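Protein (auracyanin) (Chloroflexus aurantiacus, PDB 1QHQ) carries single electrons through a type I blue copper centre and is probably a soluble electron acceptor for the membrane-bound alternative complex III. Local coordinates at residues G7-N12 with N92-T97; T14-V19 with A39-R44; R44-N49 with S105-F110; Q56-L61 with F84-D89; P115-Y120 with K133-V138. All coordinates share one frame; numbering follows the deposited sequence.

The chain is a cupredoxin domain with one copper ion, and the contacts sample both of its sheets. Contacts 2 and 3 share Arg44 and strand 42-49, the middle strand of the three-stranded sheet. Contacts 1, 4 and 5 reach the five-stranded sheet. Contact 1 ties the N-terminal loop to it, and Val11 N also reaches Thr109 O of contact 3. Along the chain contact 2 closes before contact 3 opens, contact 4 lies within the spans of contacts 1 and 3, and contact 5 comes last. Contacts 2 and 4 are the farthest apart, with centres about 19 Å from each other. Contact 4 holds the copper ligand His57, against which contact 3 packs, so both sheets help frame the copper end.

Contact 1: residues G7-N12 with N92-T97; sequences GSNVVN and NALAWT
Gly7 and Ser8 of the N-terminal loop dock on the edge strand 93-96 of the cupredoxin fold, at a classic beta bulge in which Leu94 and Ala95 both face Leu61. Residues Gly7 to Val10 form a type I beta turn. Two backbone hydrogen bonds fix the turn to the strand. Ser8 N donates to Ala93 O at 3.0 Å, and Asn9 N donates to Leu94 O at 2.8 Å. Gly7 CA adds a CA-H...O contact to Leu94 O. A CB on Gly7 would clash with Ala95 CA and Leu94 O, and at these backbone angles it would also press on the preceding carbonyl O. The side chains of the turn bond to each other. Ser8 OG donates to Asn9 OD1 at 2.9 Å, and both oxygens touch one methyl, Leu94 CD2, at 3.5 Å. Asn9 ND2 is held by Arg111 O, which ties the turn to strand 104-111 as well. Trp96 CG stands between its backbone N and carbonyl carbon (chi1 61°), which starts the ring toward Gly7. The indole NE1 is bonded to Ala4 O. Over one face, Gly7 N sits 3.3 Å above the ring plane, offset toward the rim, with CZ3 its nearest ring atom.

Contact 2: residues T14-V19 with A39-R44; sequences TPAQTV and ANTVVR
Gln17 pairs with Val43 and Thr18 with Arg44 in parallel strands, and the tight part of this contact is backbone. Arg44 N donates to Gln17 O at 3.0 Å, and Val19 N to Arg44 O at 2.9 Å. Before the strand proper, Ala16 N gives a 2.7 Å bond to Val42 O, and Gln17 N adds a weak one to the same oxygen. At the start of the pairing, Val42 CG1 lies against Thr14 O and Pro15 CA. On the inner side Val19 CG1 meets Val43 CG1 at 3.9 Å. The outer side is looser and open to solvent. There Thr18 CG2 sits 3.6 Å above the guanidinium plane of Arg44, offset toward the rim, while Pro15 CG rests on Arg44 CB. A bend of the Arg44 chain at chi3 (70°) turns NE toward Asp46, its salt-bridge partner. At the loop end Thr41 CG2 touches Ala16 CB at 3.7 Å, and its OG1 donates to Ala39 O from above the carbonyl plane. An alanine here would probably leave Ala39 O without this donor and Ala16 CB without its methyl partner. Strand 104-111 flanks strand 42-49 on its other edge, and strand 34-38 packs against Gln17, Val19 and Val43.

Contact 3: residues R44-N49 with S105-F110; sequences RLDFVN and SGSVTF
This antiparallel pair, Leu45 and Phe47 against Val108 and Gly106, belongs to the three-stranded sheet of the cupredoxin sandwich. Leu45 and Val108 exchange two backbone hydrogen bonds, as do Phe47 and Gly106. Inward, Leu45 CB packs on Val108 CG1 and meets the Phe110 ring at its edge, with CE1 4.2 Å away. The Phe47 side chain leads away from the partner strand toward the copper ligands; the nearest atoms of the Phe47 and Met132 side chains are about 4 Å apart. Asn49 ND2 bonds to Leu100 O and Val55 O, and its OD1 to Asn51. The other face is polar. Asp46 CG lies beside its backbone N (chi1 -61°), nearer Ser107. Arg44 grips the carboxylate side-on in the guanidinium plane: NE reaches OD1 at 2.9 Å and NH2 reaches OD2 at 3.1 Å, each on a syn lone pair. Ser107 OG also donates to OD1 of Asp46, from the anti side and 33° out of the carboxylate plane; at 2.5 Å this bond is unusually short. An alanine in place of Asp46 would probably leave Arg44 without its carboxylate mate and less firmly oriented, and Ser107 OG without this acceptor. Ser105 OG touches Val48 CG1, and Thr109 OG1 touches Arg44 CG at 3.3 Å.

Contact 4: residues Q56-L61 with F84-D89; sequences QHNWVL and FVPPPD. With CU (copper (II) ion), chain B.
Asn58 and Val60 face Val85 and Pro86 across a wide backbone gap, with the nearest CA pair, Asn58 and Val85, 7.4 Å apart. The contact is therefore made mainly by side chains. Val60 and Pro86 pass alongside each other, head to tail. With CG1 anti to the backbone N (chi1 -176°), Val60 turns this methyl to Pro86 CG, 3.9 Å from CG1. Val60 CG2 lies 4.1 Å from Pro86 CD. Beside this apolar patch, the amide of Asn58 turns its ND2 to Val85. The nitrogen is 3.9 Å from Val85 CA and 4.0 Å from Pro86 CD, plain van der Waals contacts. The polar end of Asn58 is satisfied by other partners: OD1 accepts from Thr123 N, which follows the ligand Cys122. Phe84 O accepts from Thr123 OG1, so both segments are tied to that residue. Val72 of helix 66-77 and the ring of Trp96 pack around Val60 and Pro86. One residue before Asn58, His57 turns from Phe84-Asp89 to the metal. Its ND1 binds the copper at 2.0 Å. Asn49 packs against its ring and Phe47 against its CB. Cys122, His127 and Met132 are the other residues of the site. The arrangement is that of a type I blue copper centre, in which one histidine stands apart in sequence from a cysteine, a histidine and a methionine near the end of a cupredoxin domain.

Contact 5: residues P115-Y120 with K133-V138; sequences PGTYLY and KGTLTV
Gly134 lies under the face of the Tyr120 ring. Gly134 CA is 3.7 Å from the ring centroid and 20° off its normal, a CH-pi contact. A CB on Gly134 would clash with Tyr120 CZ. Tyr120 CG stands between its backbone N and carbonyl carbon (chi1 51°), on the side of the partner strand. Tyr120 CD1 also meets Leu136 CB at 4.1 Å. Farther along the same face, Tyr118 CD1 packs on Val138 CG2 at 3.7 Å, and Leu136 O lies at the edge of the Tyr118 ring, in its plane. On the opposite face the methyls Thr117 CG2 and Thr135 CG2 touch. In the conformer of Thr117 given here, a water joins Thr117 OG1 to Thr137 OG1. Six backbone hydrogen bonds hold the two strands in antiparallel register, two for each of the pairs Gly116-Val138, Tyr118-Leu136 and Tyr120-Gly134. Outside the hairpin, Tyr120 OH is bonded to Gln32 O and Tyr118 OH to Ala114 O, while Lys133 NZ forms a salt bridge with Asp66. Strands 34-38 and 60-62 flank the pair. Such a C-terminal hairpin is typical of cupredoxins: its connecting loop carries the copper ligands Cys122, His127 and Met132.

Contact 1: residues G7-N12 with N92-T97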
# COMPACT_ATOMS: atom_id res chain seq x y z
N GLY A 7 -6.41 7.35 0.56
CA GLY A 7 -6.93 6.36 1.49
C GLY A 7 -7.85 7.01 2.52
O GLY A 7 -7.75 8.17 2.88
N SER A 8 -8.78 6.16 3.03
CA SER A 8 -9.71 6.66 4.03
C SER A 8 -9.02 7.14 5.29
O SER A 8 -9.60 7.97 5.98
CB SER A 8 -10.76 5.60 4.38
OG SER A 8 -10.13 4.48 5.01
N ASN A 9 -7.86 6.61 5.64
CA ASN A 9 -7.23 6.93 6.92
C ASN A 9 -6.07 7.91 6.79
O ASN A 9 -5.34 8.13 7.75
CB ASN A 9 -6.73 5.62 7.55
CG ASN A 9 -7.89 4.81 8.13
OD1 ASN A 9 -9.01 4.80 7.62
ND2 ASN A 9 -7.60 4.10 9.22
N VAL A 10 -5.90 8.50 5.60
CA VAL A 10 -4.82 9.51 5.46
C VAL A 10 -5.07 10.70 6.36
O VAL A 10 -6.22 11.14 6.47
CB VAL A 10 -4.74 9.99 3.99
CG1 VAL A 10 -3.85 11.19 3.81
CG2 VAL A 10 -4.18 8.80 3.20
N VAL A 11 -4.03 11.18 7.02
CA VAL A 11 -4.16 12.37 7.88
C VAL A 11 -2.97 13.27 7.65
O VAL A 11 -1.87 12.82 7.30
CB VAL A 11 -4.26 12.02 9.37
CG1 VAL A 11 -5.57 11.36 9.76
CG2 VAL A 11 -3.08 11.21 9.85
N ASN A 12 -3.17 14.58 7.84
CA ASN A 12 -2.09 15.55 7.83
C ASN A 12 -1.69 15.83 9.26
O ASN A 12 -2.05 16.83 9.91
CB ASN A 12 -2.54 16.83 7.11
CG ASN A 12 -2.33 16.73 5.60
OD1 ASN A 12 -1.31 16.19 5.18
ND2 ASN A 12 -3.25 17.23 4.80
N ASN A 92 -12.89 0.43 1.47
CA ASN A 92 -11.98 -0.48 2.13
C ASN A 92 -10.53 -0.32 1.74
O ASN A 92 -9.71 -1.21 2.05
CB ASN A 92 -12.45 -1.93 1.93
CG ASN A 92 -13.79 -2.17 2.61
OD1 ASN A 92 -14.71 -2.73 1.99
ND2 ASN A 92 -13.93 -1.70 3.84
N ALA A 93 -10.17 0.81 1.18
CA ALA A 93 -8.76 1.15 0.92
C ALA A 93 -8.30 2.20 1.93
O ALA A 93 -8.70 3.36 1.88
CB ALA A 93 -8.65 1.68 -0.52
N LEU A 94 -7.61 1.75 2.97
CA LEU A 94 -7.25 2.57 4.10
C LEU A 94 -6.18 3.61 3.79
O LEU A 94 -6.22 4.73 4.30
CB LEU A 94 -6.78 1.71 5.28
CG LEU A 94 -7.80 0.73 5.86
CD1 LEU A 94 -7.19 -0.08 6.98
CD2 LEU A 94 -9.02 1.49 6.35
N ALA A 95 -5.20 3.23 2.98
CA ALA A 95 -4.10 4.10 2.63
C ALA A 95 -3.32 3.52 1.44
O ALA A 95 -3.19 2.31 1.30
CB ALA A 95 -3.08 4.15 3.82
N TRP A 96 -2.77 4.43 0.62
CA TRP A 96 -1.89 3.96 -0.45
C TRP A 96 -0.86 5.05 -0.77
O TRP A 96 -1.14 6.24 -0.61
CB TRP A 96 -2.62 3.54 -1.70
CG TRP A 96 -3.44 4.58 -2.38
CD1 TRP A 96 -3.03 5.43 -3.38
CD2 TRP A 96 -4.84 4.85 -2.19
NE1 TRP A 96 -4.05 6.27 -3.73
CE2 TRP A 96 -5.20 5.87 -3.09
CE3 TRP A 96 -5.82 4.29 -1.38
CZ2 TRP A 96 -6.50 6.34 -3.20
CZ3 TRP A 96 -7.12 4.74 -1.49
CH2 TRP A 96 -7.45 5.78 -2.37
N THR A 97 0.27 4.60 -1.29
CA THR A 97 1.24 5.52 -1.88
C THR A 97 0.84 5.70 -3.37
O THR A 97 0.16 4.83 -3.91
CB THR A 97 2.67 4.99 -1.87
OG1 THR A 97 2.75 3.81 -2.72
CG2 THR A 97 3.15 4.54 -0.51

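Contact 2: residues T14-V19 with A39-R44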
# COMPACT_ATOMS: atom_id res chain seq x y z
N THR A 14 1.55 14.89 12.39
CA THR A 14 2.96 14.48 12.56
C THR A 14 2.97 13.00 12.92
O THR A 14 2.22 12.53 13.78
CB THR A 14 3.63 15.32 13.65
OG1 THR A 14 4.72 14.58 14.23
CG2 THR A 14 2.67 15.74 14.72
N PRO A 15 3.80 12.22 12.23
CA PRO A 15 3.85 10.80 12.48
C PRO A 15 4.38 10.48 13.88
O PRO A 15 5.36 11.08 14.31
CB PRO A 15 4.77 10.26 11.40
CG PRO A 15 5.30 11.39 10.66
CD PRO A 15 4.72 12.66 11.16
N ALA A 16 3.77 9.49 14.51
CA ALA A 16 4.29 8.98 15.80
C ALA A 16 5.34 7.91 15.53
O ALA A 16 6.17 7.55 16.38
CB ALA A 16 3.17 8.42 16.62
N GLN A 17 5.24 7.28 14.36
CA GLN A 17 6.16 6.26 13.94
C GLN A 17 6.35 6.39 12.41
O GLN A 17 5.49 6.92 11.75
CB GLN A 17 5.63 4.84 14.20
CG GLN A 17 5.62 4.46 15.67
CD GLN A 17 5.26 3.03 15.93
OE1 GLN A 17 5.63 2.08 15.23
NE2 GLN A 17 4.51 2.83 17.02
N THR A 18 7.52 5.94 11.96
CA THR A 18 7.67 5.81 10.49
C THR A 18 8.14 4.38 10.21
O THR A 18 8.75 3.73 11.07
CB THR A 18 8.67 6.77 9.88
OG1 THR A 18 10.00 6.43 10.33
CG2 THR A 18 8.42 8.22 10.32
N VAL A 19 7.78 3.90 9.04
CA VAL A 19 8.23 2.51 8.71
C VAL A 19 8.63 2.47 7.23
O VAL A 19 7.95 3.09 6.40
CB VAL A 19 7.12 1.50 8.99
CG1 VAL A 19 5.83 1.86 8.26
CG2 VAL A 19 7.54 0.08 8.54
N ALA A 39 -2.43 0.27 17.05
CA ALA A 39 -3.69 0.81 16.58
C ALA A 39 -3.80 2.31 16.85
O ALA A 39 -3.16 2.83 17.75
CB ALA A 39 -4.87 0.11 17.28
N ASN A 40 -4.60 2.95 16.03
CA ASN A 40 -4.99 4.35 16.22
C ASN A 40 -3.81 5.25 16.43
O ASN A 40 -3.78 6.18 17.25
CB ASN A 40 -5.97 4.44 17.43
CG ASN A 40 -6.60 5.83 17.52
OD1 ASN A 40 -6.97 6.42 16.50
ND2 ASN A 40 -6.70 6.37 18.73
N THR A 41 -2.76 5.07 15.61
CA THR A 41 -1.53 5.79 15.67
C THR A 41 -1.18 6.37 14.29
O THR A 41 -1.48 5.72 13.28
CB THR A 41 -0.35 4.81 16.04
OG1 THR A 41 -0.68 4.27 17.35
CG2 THR A 41 0.94 5.56 16.11
N VAL A 42 -0.67 7.58 14.26
CA VAL A 42 -0.26 8.18 12.97
C VAL A 42 1.10 7.63 12.57
O VAL A 42 2.08 7.72 13.31
CB VAL A 42 -0.18 9.71 13.02
CG1 VAL A 42 0.17 10.30 11.66
CG2 VAL A 42 -1.54 10.26 13.50
N VAL A 43 1.12 7.05 11.36
CA VAL A 43 2.38 6.45 10.87
C VAL A 43 2.68 7.00 9.49
O VAL A 43 1.76 7.17 8.69
CB VAL A 43 2.25 4.91 10.74
CG1 VAL A 43 3.46 4.31 10.08
CG2 VAL A 43 1.99 4.31 12.13
N ARG A 44 3.94 7.33 9.23
CA ARG A 44 4.38 7.57 7.86
C ARG A 44 5.06 6.32 7.31
O ARG A 44 6.05 5.84 7.83
CB ARG A 44 5.32 8.77 7.72
CG ARG A 44 5.50 9.08 6.17
CD ARG A 44 6.53 10.20 6.03
NE ARG A 44 7.86 9.76 6.37
CZ ARG A 44 8.77 10.21 7.16
NH1 ARG A 44 8.54 11.38 7.85
NH2 ARG A 44 9.93 9.60 7.36

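Contact 3: residues R44-N49 with S105-F110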
# COMPACT_ATOMS: atom_id res chain seq x y z
N ARG A 44 3.94 7.33 9.23
CA ARG A 44 4.38 7.57 7.86
C ARG A 44 5.06 6.32 7.31
O ARG A 44 6.05 5.84 7.83
CB ARG A 44 5.32 8.77 7.72
CG ARG A 44 5.50 9.08 6.17
CD ARG A 44 6.53 10.20 6.03
NE ARG A 44 7.86 9.76 6.37
CZ ARG A 44 8.77 10.21 7.16
NH1 ARG A 44 8.54 11.38 7.85
NH2 ARG A 44 9.93 9.60 7.36
N LEU A 45 4.46 5.80 6.20
CA LEU A 45 5.06 4.64 5.55
C LEU A 45 5.85 5.14 4.32
O LEU A 45 5.31 5.93 3.53
CB LEU A 45 3.93 3.72 5.06
CG LEU A 45 4.37 2.39 4.44
CD1 LEU A 45 3.27 1.36 4.49
CD2 LEU A 45 4.82 2.61 2.98
N ASP A 46 7.12 4.84 4.31
CA ASP A 46 8.00 5.26 3.20
C ASP A 46 8.21 4.01 2.30
O ASP A 46 8.86 3.08 2.75
CB ASP A 46 9.33 5.75 3.73
CG ASP A 46 9.16 6.98 4.66
OD1 ASP A 46 8.22 7.73 4.40
OD2 ASP A 46 10.07 7.19 5.49
N PHE A 47 7.70 4.08 1.08
CA PHE A 47 7.92 2.93 0.15
C PHE A 47 8.99 3.33 -0.88
O PHE A 47 8.86 4.33 -1.58
CB PHE A 47 6.60 2.68 -0.58
CG PHE A 47 6.64 1.50 -1.54
CD1 PHE A 47 7.43 0.42 -1.24
CD2 PHE A 47 5.91 1.53 -2.70
CE1 PHE A 47 7.54 -0.66 -2.14
CE2 PHE A 47 5.99 0.45 -3.57
CZ PHE A 47 6.77 -0.64 -3.28
N VAL A 48 10.12 2.64 -0.78
CA VAL A 48 11.23 2.88 -1.72
C VAL A 48 11.23 1.77 -2.79
O VAL A 48 11.29 0.59 -2.46
CB VAL A 48 12.57 2.79 -0.95
CG1 VAL A 48 13.72 3.14 -1.87
CG2 VAL A 48 12.52 3.77 0.25
N ASN A 49 10.90 2.17 -4.02
CA ASN A 49 10.83 1.20 -5.12
C ASN A 49 12.15 1.13 -5.88
O ASN A 49 12.26 1.81 -6.92
CB ASN A 49 9.70 1.55 -6.08
CG ASN A 49 9.58 0.44 -7.21
OD1 ASN A 49 10.17 -0.57 -7.01
ND2 ASN A 49 8.85 0.80 -8.21
N SER A 105 10.55 6.85 -4.91
CA SER A 105 10.16 6.63 -3.51
C SER A 105 8.95 7.53 -3.21
O SER A 105 8.82 8.59 -3.77
CB SER A 105 11.30 7.06 -2.59
OG SER A 105 12.39 6.14 -2.71
N GLY A 106 8.04 6.98 -2.40
CA GLY A 106 6.83 7.79 -2.10
C GLY A 106 6.31 7.36 -0.73
O GLY A 106 6.48 6.23 -0.30
N SER A 107 5.67 8.33 -0.05
CA SER A 107 5.16 7.97 1.30
C SER A 107 3.65 8.10 1.32
O SER A 107 3.03 8.80 0.54
CB SER A 107 5.78 8.89 2.35
OG SER A 107 7.20 8.77 2.35
N VAL A 108 3.10 7.56 2.44
CA VAL A 108 1.71 7.87 2.79
C VAL A 108 1.62 7.99 4.33
O VAL A 108 2.27 7.23 5.01
CB VAL A 108 0.70 6.89 2.24
CG1 VAL A 108 0.90 5.47 2.70
CG2 VAL A 108 -0.74 7.35 2.49
N THR A 109 0.91 9.02 4.78
CA THR A 109 0.82 9.24 6.24
C THR A 109 -0.63 9.02 6.64
O THR A 109 -1.54 9.63 6.06
CB THR A 109 1.25 10.65 6.61
OG1 THR A 109 2.67 10.80 6.30
CG2 THR A 109 1.07 10.91 8.13
N PHE A 110 -0.84 8.08 7.55
CA PHE A 110 -2.18 7.65 7.86
C PHE A 110 -2.32 7.29 9.34
O PHE A 110 -1.34 6.90 9.98
CB PHE A 110 -2.63 6.49 6.97
CG PHE A 110 -1.86 5.21 7.17
CD1 PHE A 110 -0.60 5.05 6.64
CD2 PHE A 110 -2.41 4.17 7.92
CE1 PHE A 110 0.10 3.87 6.84
CE2 PHE A 110 -1.70 3.01 8.16
CZ PHE A 110 -0.45 2.83 7.55

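Contact 4: residues Q56-L61 with F84-D89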
# COMPACT_ATOMS: atom_id res chain seq x y z
N GLN A 56 7.07 -0.73 -12.05
CA GLN A 56 6.30 0.10 -11.14
C GLN A 56 5.66 -0.68 -10.00
O GLN A 56 5.25 -1.81 -10.17
CB GLN A 56 5.19 0.81 -11.91
CG GLN A 56 5.75 1.84 -12.90
CD GLN A 56 4.70 2.19 -13.94
OE1 GLN A 56 4.37 1.32 -14.78
NE2 GLN A 56 4.16 3.37 -13.88
N HIS A 57 5.46 0.03 -8.86
CA HIS A 57 4.86 -0.59 -7.69
C HIS A 57 4.27 0.49 -6.76
O HIS A 57 4.73 1.62 -6.73
CB HIS A 57 5.90 -1.29 -6.83
CG HIS A 57 6.60 -2.50 -7.36
ND1 HIS A 57 5.91 -3.64 -7.74
CD2 HIS A 57 7.91 -2.81 -7.41
CE1 HIS A 57 6.78 -4.57 -8.07
NE2 HIS A 57 8.01 -4.10 -7.89
N ASN A 58 3.24 0.04 -6.03
CA ASN A 58 2.71 0.95 -4.98
C ASN A 58 2.50 0.06 -3.74
O ASN A 58 2.82 -1.09 -3.69
CB ASN A 58 1.49 1.69 -5.36
CG ASN A 58 0.22 0.90 -5.52
OD1 ASN A 58 0.31 -0.35 -5.50
ND2 ASN A 58 -0.92 1.54 -5.67
N TRP A 59 2.12 0.74 -2.64
CA TRP A 59 1.79 0.06 -1.38
C TRP A 59 0.37 0.49 -1.01
O TRP A 59 0.08 1.71 -0.92
CB TRP A 59 2.78 0.42 -0.30
CG TRP A 59 2.53 -0.24 1.04
CD1 TRP A 59 3.07 -1.42 1.44
CD2 TRP A 59 1.73 0.25 2.12
NE1 TRP A 59 2.65 -1.71 2.74
CE2 TRP A 59 1.80 -0.70 3.13
CE3 TRP A 59 0.95 1.40 2.29
CZ2 TRP A 59 1.18 -0.51 4.38
CZ3 TRP A 59 0.29 1.58 3.52
CH2 TRP A 59 0.39 0.61 4.52
N VAL A 60 -0.50 -0.48 -0.84
CA VAL A 60 -1.92 -0.24 -0.59
C VAL A 60 -2.41 -1.07 0.59
O VAL A 60 -2.37 -2.27 0.57
CB VAL A 60 -2.82 -0.60 -1.79
CG1 VAL A 60 -4.28 -0.22 -1.50
CG2 VAL A 60 -2.35 0.16 -3.03
N LEU A 61 -2.85 -0.35 1.65
CA LEU A 61 -3.38 -1.09 2.83
C LEU A 61 -4.89 -1.18 2.72
O LEU A 61 -5.55 -0.18 2.52
CB LEU A 61 -2.99 -0.26 4.08
CG LEU A 61 -3.59 -0.89 5.38
CD1 LEU A 61 -2.92 -2.24 5.61
CD2 LEU A 61 -3.31 0.03 6.57
N PHE A 84 -2.95 3.13 -12.06
CA PHE A 84 -3.42 1.94 -11.39
C PHE A 84 -3.36 2.03 -9.88
O PHE A 84 -3.25 0.99 -9.19
CB PHE A 84 -2.70 0.69 -11.92
CG PHE A 84 -2.84 0.50 -13.43
CD1 PHE A 84 -4.02 0.09 -13.98
CD2 PHE A 84 -1.75 0.77 -14.25
CE1 PHE A 84 -4.14 -0.07 -15.36
CE2 PHE A 84 -1.86 0.62 -15.62
CZ PHE A 84 -3.04 0.16 -16.17
N VAL A 85 -3.43 3.24 -9.34
CA VAL A 85 -3.64 3.37 -7.87
C VAL A 85 -5.15 3.20 -7.67
O VAL A 85 -5.92 3.37 -8.63
CB VAL A 85 -3.26 4.77 -7.35
CG1 VAL A 85 -1.75 4.98 -7.43
CG2 VAL A 85 -4.00 5.86 -8.10
N PRO A 86 -5.58 2.85 -6.48
CA PRO A 86 -7.02 2.86 -6.18
C PRO A 86 -7.55 4.25 -6.45
O PRO A 86 -6.89 5.26 -6.16
CB PRO A 86 -7.05 2.58 -4.67
CG PRO A 86 -5.78 1.86 -4.40
CD PRO A 86 -4.74 2.53 -5.31
N PRO A 87 -8.73 4.37 -7.06
CA PRO A 87 -9.41 5.63 -7.21
C PRO A 87 -9.70 6.23 -5.84
O PRO A 87 -9.84 5.49 -4.86
CB PRO A 87 -10.72 5.26 -7.90
CG PRO A 87 -10.37 4.01 -8.67
CD PRO A 87 -9.46 3.25 -7.71
N PRO A 88 -9.77 7.54 -5.77
CA PRO A 88 -10.09 8.22 -4.51
C PRO A 88 -11.43 7.68 -4.02
O PRO A 88 -12.26 7.27 -4.84
CB PRO A 88 -10.17 9.67 -4.88
CG PRO A 88 -9.68 9.83 -6.25
CD PRO A 88 -9.60 8.48 -6.89
N ASP A 89 -11.57 7.45 -2.72
CA ASP A 89 -12.82 6.97 -2.16
C ASP A 89 -13.11 5.51 -2.42
O ASP A 89 -14.24 5.06 -2.14
CB ASP A 89 -14.01 7.82 -2.66
CG ASP A 89 -13.89 9.28 -2.24
OD1 ASP A 89 -13.34 9.55 -1.15
OD2 ASP A 89 -14.26 10.15 -3.06
CU CU B . 3.92 -3.97 -7.73

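Contact 5: residues P115-Y120 with K133-V138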
# COMPACT_ATOMS: atom_id res chain seq x y z
N PRO A 115 -7.18 -2.64 16.20
CA PRO A 115 -6.38 -3.85 16.31
C PRO A 115 -7.00 -4.90 15.42
O PRO A 115 -8.24 -4.99 15.27
CB PRO A 115 -6.53 -4.26 17.79
CG PRO A 115 -6.65 -2.89 18.46
CD PRO A 115 -7.64 -2.17 17.55
N GLY A 116 -6.16 -5.67 14.70
CA GLY A 116 -6.69 -6.67 13.79
C GLY A 116 -5.57 -6.96 12.74
O GLY A 116 -4.46 -6.52 12.94
N THR A 117 -5.98 -7.72 11.75
CA THR A 117 -5.02 -8.13 10.69
C THR A 117 -5.59 -7.67 9.36
O THR A 117 -6.76 -7.68 9.07
CB THR A 117 -4.89 -9.65 10.72
OG1 THR A 117 -4.32 -10.04 11.98
CG2 THR A 117 -3.99 -10.18 9.61
N TYR A 118 -4.66 -7.12 8.55
CA TYR A 118 -5.05 -6.40 7.35
C TYR A 118 -4.01 -6.72 6.24
O TYR A 118 -2.82 -6.78 6.56
CB TYR A 118 -4.95 -4.88 7.60
CG TYR A 118 -5.86 -4.40 8.72
CD1 TYR A 118 -5.41 -4.40 10.03
CD2 TYR A 118 -7.10 -3.87 8.42
CE1 TYR A 118 -6.27 -3.96 11.04
CE2 TYR A 118 -7.93 -3.37 9.42
CZ TYR A 118 -7.48 -3.46 10.72
OH TYR A 118 -8.32 -2.95 11.73
N LEU A 119 -4.48 -6.89 5.03
CA LEU A 119 -3.49 -7.08 3.95
C LEU A 119 -3.04 -5.72 3.42
O LEU A 119 -3.84 -4.78 3.31
CB LEU A 119 -4.14 -7.82 2.77
CG LEU A 119 -4.32 -9.32 2.94
CD1 LEU A 119 -4.98 -9.87 1.66
CD2 LEU A 119 -3.03 -10.04 3.21
N TYR A 120 -1.78 -5.69 2.99
CA TYR A 120 -1.30 -4.61 2.12
C TYR A 120 -0.91 -5.31 0.77
O TYR A 120 -0.48 -6.46 0.82
CB TYR A 120 -0.18 -3.81 2.65
CG TYR A 120 1.03 -4.54 3.15
CD1 TYR A 120 1.09 -4.93 4.52
CD2 TYR A 120 2.14 -4.82 2.35
CE1 TYR A 120 2.22 -5.54 5.00
CE2 TYR A 120 3.25 -5.44 2.85
CZ TYR A 120 3.30 -5.81 4.19
OH TYR A 120 4.40 -6.45 4.69
N LYS A 133 2.00 -8.99 -1.89
CA LYS A 133 1.08 -8.65 -0.77
C LYS A 133 1.89 -8.91 0.51
O LYS A 133 2.88 -9.60 0.48
CB LYS A 133 -0.14 -9.50 -0.82
CG LYS A 133 0.03 -11.00 -0.67
CD LYS A 133 -1.37 -11.63 -0.77
CE LYS A 133 -1.29 -13.11 -1.13
NZ LYS A 133 -2.66 -13.56 -1.58
N GLY A 134 1.29 -8.51 1.63
CA GLY A 134 1.94 -8.80 2.94
C GLY A 134 0.83 -8.54 4.00
O GLY A 134 -0.26 -8.08 3.64
N THR A 135 1.15 -8.89 5.22
CA THR A 135 0.14 -8.79 6.28
C THR A 135 0.59 -7.74 7.32
O THR A 135 1.66 -7.84 7.87
CB THR A 135 -0.02 -10.15 6.98
OG1 THR A 135 -0.58 -11.09 6.03
CG2 THR A 135 -0.99 -10.03 8.16
N LEU A 136 -0.32 -6.80 7.54
CA LEU A 136 -0.09 -5.83 8.64
C LEU A 136 -0.91 -6.35 9.85
O LEU A 136 -2.12 -6.47 9.76
CB LEU A 136 -0.63 -4.44 8.25
CG LEU A 136 -0.69 -3.45 9.46
CD1 LEU A 136 0.69 -3.15 9.98
CD2 LEU A 136 -1.39 -2.18 9.01
N THR A 137 -0.22 -6.56 10.95
CA THR A 137 -0.93 -6.86 12.22
C THR A 137 -0.92 -5.56 13.08
O THR A 137 0.10 -4.97 13.26
CB THR A 137 -0.26 -7.98 12.98
OG1 THR A 137 -0.34 -9.17 12.15
CG2 THR A 137 -1.06 -8.29 14.26
N VAL A 138 -2.15 -5.14 13.37
CA VAL A 138 -2.28 -3.89 14.16
C VAL A 138 -2.57 -4.31 15.61
O VAL A 138 -3.48 -5.10 15.85
CB VAL A 138 -3.38 -3.04 13.60
CG1 VAL A 138 -3.56 -1.78 14.46
CG2 VAL A 138 -3.03 -2.60 12.16
O HOH W 1 -1.44 -11.42 12.58